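Local structure of 2-hydroxyisocaproyl-CoA dehydratase activator (Clostridium difficile, 4EHU) at residues A[54-65]-A[72-82]. The protein takes part in L-leucine fermentation by passing one electron to (R)-2-hydroxyisocaproyl-CoA dehydratase as it hydrolyses ATP, using a [4Fe-4S] cluster shared by its homodimer. Residues are numbered along the deposited sequence; the frame is centred on the assembly and turned at random.
Sequences REDIKKVVVTGY and DADKQISELSC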
loop_
_atom_site.group_PDB
_atom_site.type_symbol
_atom_site.label_atom_id
_atom_site.label_comp_id
_atom_site.label_asym_id
_atom_site.label_seq_id
_atom_site.Cartn_x
_atom_site.Cartn_y
_atom_site.Cartn_z
ATOM N N ARG A 54 13.299 -29.361 25.654
ATOM C CA ARG A 54 13.556 -28.040 26.207
ATOM C C ARG A 54 14.711 -28.087 27.196
ATOM O O ARG A 54 15.584 -27.230 27.175
ATOM C CB ARG A 54 12.304 -27.487 26.895
ATOM C CG ARG A 54 12.500 -26.114 27.531
ATOM C CD ARG A 54 13.006 -25.101 26.513
ATOM N NE ARG A 54 13.051 -23.735 27.032
ATOM C CZ ARG A 54 14.116 -23.182 27.606
ATOM N NH1 ARG A 54 15.241 -23.879 27.755
ATOM N NH2 ARG A 54 14.053 -21.929 28.041
ATOM N N GLU A 55 14.722 -29.093 28.063
ATOM C CA GLU A 55 15.700 -29.129 29.142
ATOM C C GLU A 55 17.137 -29.247 28.630
ATOM O O GLU A 55 18.080 -28.922 29.347
ATOM C CB GLU A 55 15.384 -30.259 30.131
ATOM C CG GLU A 55 15.571 -31.664 29.579
ATOM C CD GLU A 55 14.257 -32.354 29.254
ATOM O OE1 GLU A 55 13.278 -31.659 28.908
ATOM O OE2 GLU A 55 14.205 -33.598 29.352
ATOM N N ASP A 56 17.303 -29.694 27.390
ATOM C CA ASP A 56 18.631 -29.814 26.792
ATOM C C ASP A 56 19.169 -28.492 26.235
ATOM O O ASP A 56 20.348 -28.390 25.908
ATOM C CB ASP A 56 18.615 -30.855 25.673
ATOM C CG ASP A 56 18.252 -32.233 26.168
ATOM O OD1 ASP A 56 19.121 -32.895 26.774
ATOM O OD2 ASP A 56 17.100 -32.653 25.949
ATOM N N ILE A 57 18.309 -27.492 26.107
ATOM C CA ILE A 57 18.723 -26.195 25.549
ATOM C C ILE A 57 19.137 -25.267 26.696
ATOM O O ILE A 57 18.322 -24.924 27.552
ATOM C CB ILE A 57 17.592 -25.542 24.733
ATOM C CG1 ILE A 57 16.911 -26.583 23.838
ATOM C CG2 ILE A 57 18.138 -24.380 23.880
ATOM C CD1 ILE A 57 17.861 -27.249 22.840
ATOM N N LYS A 58 20.408 -24.871 26.715
ATOM C CA LYS A 58 20.955 -24.094 27.827
ATOM C C LYS A 58 20.435 -22.653 27.865
ATOM O O LYS A 58 20.113 -22.155 28.944
ATOM C CB LYS A 58 22.486 -24.106 27.787
ATOM C CG LYS A 58 23.149 -23.262 28.861
ATOM C CD LYS A 58 23.899 -24.131 29.860
ATOM C CE LYS A 58 24.511 -23.308 30.989
ATOM N NZ LYS A 58 25.634 -22.438 30.532
ATOM N N LYS A 59 20.374 -21.993 26.696
ATOM C CA LYS A 59 19.793 -20.657 26.562
ATOM C C LYS A 59 18.962 -20.557 25.284
ATOM O O LYS A 59 19.292 -21.168 24.256
ATOM C CB LYS A 59 20.874 -19.571 26.505
ATOM C CG LYS A 59 21.750 -19.478 27.754
ATOM C CD LYS A 59 21.018 -18.874 28.935
ATOM C CE LYS A 59 21.984 -18.634 30.093
ATOM N NZ LYS A 59 21.333 -18.058 31.308
ATOM N N VAL A 60 17.890 -19.784 25.372
ATOM C CA VAL A 60 17.013 -19.505 24.249
ATOM C C VAL A 60 16.898 -18.002 24.081
ATOM O O VAL A 60 16.656 -17.290 25.048
ATOM C CB VAL A 60 15.594 -20.060 24.499
ATOM C CG1 VAL A 60 14.673 -19.722 23.324
ATOM C CG2 VAL A 60 15.644 -21.564 24.741
ATOM N N VAL A 61 17.075 -17.514 22.857
ATOM C CA VAL A 61 16.823 -16.101 22.564
ATOM C C VAL A 61 15.755 -15.995 21.490
ATOM O O VAL A 61 15.762 -16.753 20.522
ATOM C CB VAL A 61 18.101 -15.368 22.097
ATOM C CG1 VAL A 61 17.758 -13.994 21.496
ATOM C CG2 VAL A 61 19.099 -15.237 23.254
ATOM N N VAL A 62 14.835 -15.050 21.664
ATOM C CA VAL A 62 13.801 -14.809 20.667
ATOM C C VAL A 62 13.934 -13.405 20.098
ATOM O O VAL A 62 14.293 -12.459 20.799
ATOM C CB VAL A 62 12.391 -15.016 21.265
ATOM C CG1 VAL A 62 12.110 -13.981 22.344
ATOM C CG2 VAL A 62 11.335 -14.955 20.177
ATOM N N THR A 63 13.643 -13.292 18.813
ATOM C CA THR A 63 13.743 -12.024 18.106
ATOM C C THR A 63 12.544 -11.890 17.181
ATOM O O THR A 63 11.702 -12.779 17.124
ATOM C CB THR A 63 15.071 -11.946 17.320
ATOM O OG1 THR A 63 15.286 -10.615 16.822
ATOM C CG2 THR A 63 15.086 -12.926 16.165
ATOM N N GLY A 64 12.462 -10.766 16.484
ATOM C CA GLY A 64 11.405 -10.535 15.510
ATOM C C GLY A 64 10.260 -9.716 16.078
ATOM O O GLY A 64 10.234 -9.388 17.258
ATOM N N TYR A 65 9.322 -9.393 15.202
ATOM C CA TYR A 65 8.136 -8.634 15.537
ATOM C C TYR A 65 7.398 -9.230 16.722
ATOM O O TYR A 65 6.876 -8.493 17.555
ATOM C CB TYR A 65 7.225 -8.608 14.309
ATOM C CG TYR A 65 5.950 -7.843 14.502
ATOM C CD1 TYR A 65 5.951 -6.461 14.521
ATOM C CD2 TYR A 65 4.741 -8.505 14.645
ATOM C CE1 TYR A 65 4.757 -5.743 14.689
ATOM C CE2 TYR A 65 3.559 -7.811 14.806
ATOM C CZ TYR A 65 3.572 -6.433 14.827
ATOM O OH TYR A 65 2.390 -5.752 14.993
ATOM N N ASP A 72 8.912 -17.615 26.875
ATOM C CA ASP A 72 9.764 -18.730 27.292
ATOM C C ASP A 72 11.214 -18.608 26.813
ATOM O O ASP A 72 11.891 -19.619 26.613
ATOM C CB ASP A 72 9.174 -20.054 26.802
ATOM C CG ASP A 72 7.915 -20.447 27.556
ATOM O OD1 ASP A 72 7.937 -20.435 28.806
ATOM O OD2 ASP A 72 6.901 -20.759 26.897
ATOM N N ALA A 73 11.690 -17.379 26.642
ATOM C CA ALA A 73 13.072 -17.149 26.224
ATOM C C ALA A 73 13.867 -16.528 27.365
ATOM O O ALA A 73 13.292 -15.910 28.260
ATOM C CB ALA A 73 13.120 -16.238 24.978
ATOM N N ASP A 74 15.185 -16.699 27.322
ATOM C CA ASP A 74 16.089 -16.062 28.270
ATOM C C ASP A 74 16.317 -14.581 27.960
ATOM O O ASP A 74 16.467 -13.767 28.874
ATOM C CB ASP A 74 17.422 -16.796 28.311
ATOM C CG ASP A 74 17.291 -18.209 28.849
ATOM O OD1 ASP A 74 17.121 -18.360 30.072
ATOM O OD2 ASP A 74 17.356 -19.172 28.060
ATOM N N LYS A 75 16.367 -14.239 26.677
ATOM C CA LYS A 75 16.427 -12.847 26.262
ATOM C C LYS A 75 15.527 -12.661 25.050
ATOM O O LYS A 75 15.306 -13.598 24.268
ATOM C CB LYS A 75 17.855 -12.431 25.883
ATOM C CG LYS A 75 18.858 -12.442 27.006
ATOM C CD LYS A 75 18.639 -11.299 27.964
ATOM C CE LYS A 75 19.576 -11.416 29.161
ATOM N NZ LYS A 75 19.405 -10.302 30.132
ATOM N N GLN A 76 14.996 -11.458 24.909
ATOM C CA GLN A 76 14.345 -11.045 23.679
ATOM C C GLN A 76 15.209 -9.946 23.096
ATOM O O GLN A 76 15.441 -8.940 23.752
ATOM C CB GLN A 76 12.946 -10.516 23.984
ATOM C CG GLN A 76 12.066 -11.535 24.664
ATOM C CD GLN A 76 11.148 -10.909 25.691
ATOM O OE1 GLN A 76 11.543 -10.008 26.435
ATOM N NE2 GLN A 76 9.909 -11.373 25.729
ATOM N N ILE A 77 15.664 -10.108 21.857
ATOM C CA ILE A 77 16.664 -9.184 21.309
ATOM C C ILE A 77 16.228 -8.670 19.962
ATOM O O ILE A 77 15.629 -9.397 19.192
ATOM C CB ILE A 77 18.055 -9.861 21.178
ATOM C CG1 ILE A 77 18.585 -10.258 22.565
ATOM C CG2 ILE A 77 19.057 -8.936 20.520
ATOM C CD1 ILE A 77 19.851 -11.104 22.491
ATOM N N SER A 78 16.535 -7.407 19.708
ATOM C CA SER A 78 16.280 -6.755 18.412
ATOM C C SER A 78 16.663 -7.608 17.186
ATOM O O SER A 78 17.739 -8.219 17.134
ATOM C CB SER A 78 17.080 -5.454 18.369
ATOM O OG SER A 78 17.110 -4.902 17.060
ATOM N N GLU A 79 15.794 -7.619 16.178
ATOM C CA GLU A 79 16.109 -8.348 14.949
ATOM C C GLU A 79 17.180 -7.646 14.127
ATOM O O GLU A 79 17.807 -8.283 13.269
ATOM C CB GLU A 79 14.860 -8.600 14.102
ATOM C CG GLU A 79 14.314 -7.372 13.408
ATOM C CD GLU A 79 12.822 -7.487 13.121
ATOM O OE1 GLU A 79 12.452 -7.560 11.924
ATOM O OE2 GLU A 79 12.019 -7.460 14.091
ATOM N N LEU A 80 17.434 -6.364 14.376
ATOM C CA LEU A 80 18.559 -5.720 13.695
ATOM C C LEU A 80 19.832 -6.363 14.199
ATOM O O LEU A 80 20.727 -6.720 13.417
ATOM C CB LEU A 80 18.643 -4.221 13.959
ATOM C CG LEU A 80 17.591 -3.322 13.300
ATOM C CD1 LEU A 80 16.169 -3.789 13.577
ATOM C CD2 LEU A 80 17.785 -1.872 13.772
ATOM N N SER A 81 19.929 -6.513 15.512
ATOM C CA SER A 81 21.119 -7.139 16.088
ATOM C C SER A 81 21.233 -8.600 15.669
ATOM O O SER A 81 22.330 -9.091 15.356
ATOM C CB SER A 81 21.088 -7.068 17.616
ATOM O OG SER A 81 20.957 -5.713 18.013
ATOM N N CYS A 82 20.111 -9.308 15.684
ATOM C CA CYS A 82 20.156 -10.724 15.368
ATOM C C CYS A 82 20.509 -10.967 13.894
ATOM O O CYS A 82 21.328 -11.834 13.618
ATOM C CB CYS A 82 18.860 -11.427 15.743
ATOM S SG CYS A 82 18.642 -11.570 17.556
HETATM O O HOH W 1 16.878 -21.622 28.900
HETATM O O HOH W 2 19.074 -19.906 31.767
HETATM O O HOH W 3 10.052 -9.114 12.416
#
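Asp74 folds back on strand 57-63 and grips Val60 twice: its OD2, through the anti lone pair, takes Val60 N at 2.8 Å, while its own N donates to Val60 O. The Lys59 chain, bent at chi2 (-73°), crosses the Asp74 carboxylate at about a right angle, Lys59 CD 3.8 Å from Asp74 OD2. Water 2 links Lys59 NZ to Asp74 OD1; water 1, in the plane of the Arg54 guanidinium, joins Arg54 NH2 to Asp74 OD2. Val60 CG2 lies over the centre of that guanidinium, 3.6 Å above its plane. Beyond Asp74 the chains run as parallel strands, Val62 N bonding to Lys75 O and Val62 O receiving Ile77 N. In this actin-like ATPase fold, strand 75-76 forms one edge of a five-stranded mixed sheet, next to strand 57-63. On one face Val61 CG1 meets Ile77 CD1 (3.7 Å), and helix 243-261 packs on both residues. On the other, Val62 and Gln76 lie side by side, Val62 CG1 3.4 Å from Gln76 CG, with Ala73 CB against the same methyl. At the strand end Thr63 OG1, anti to the backbone N (chi1 -170°), donates to Ile77 O at 2.7 Å, just before Ser78 caps helix 79-90 by accepting from Leu80 N. Glu79, in the nucleotide pocket, reaches back with OE2 3.4 Å from Gly64 CA; its OE1 forms a salt bridge with Lys106, and water 3, which accepts from Tyr65 N, also lies within hydrogen-bonding distance of OE1.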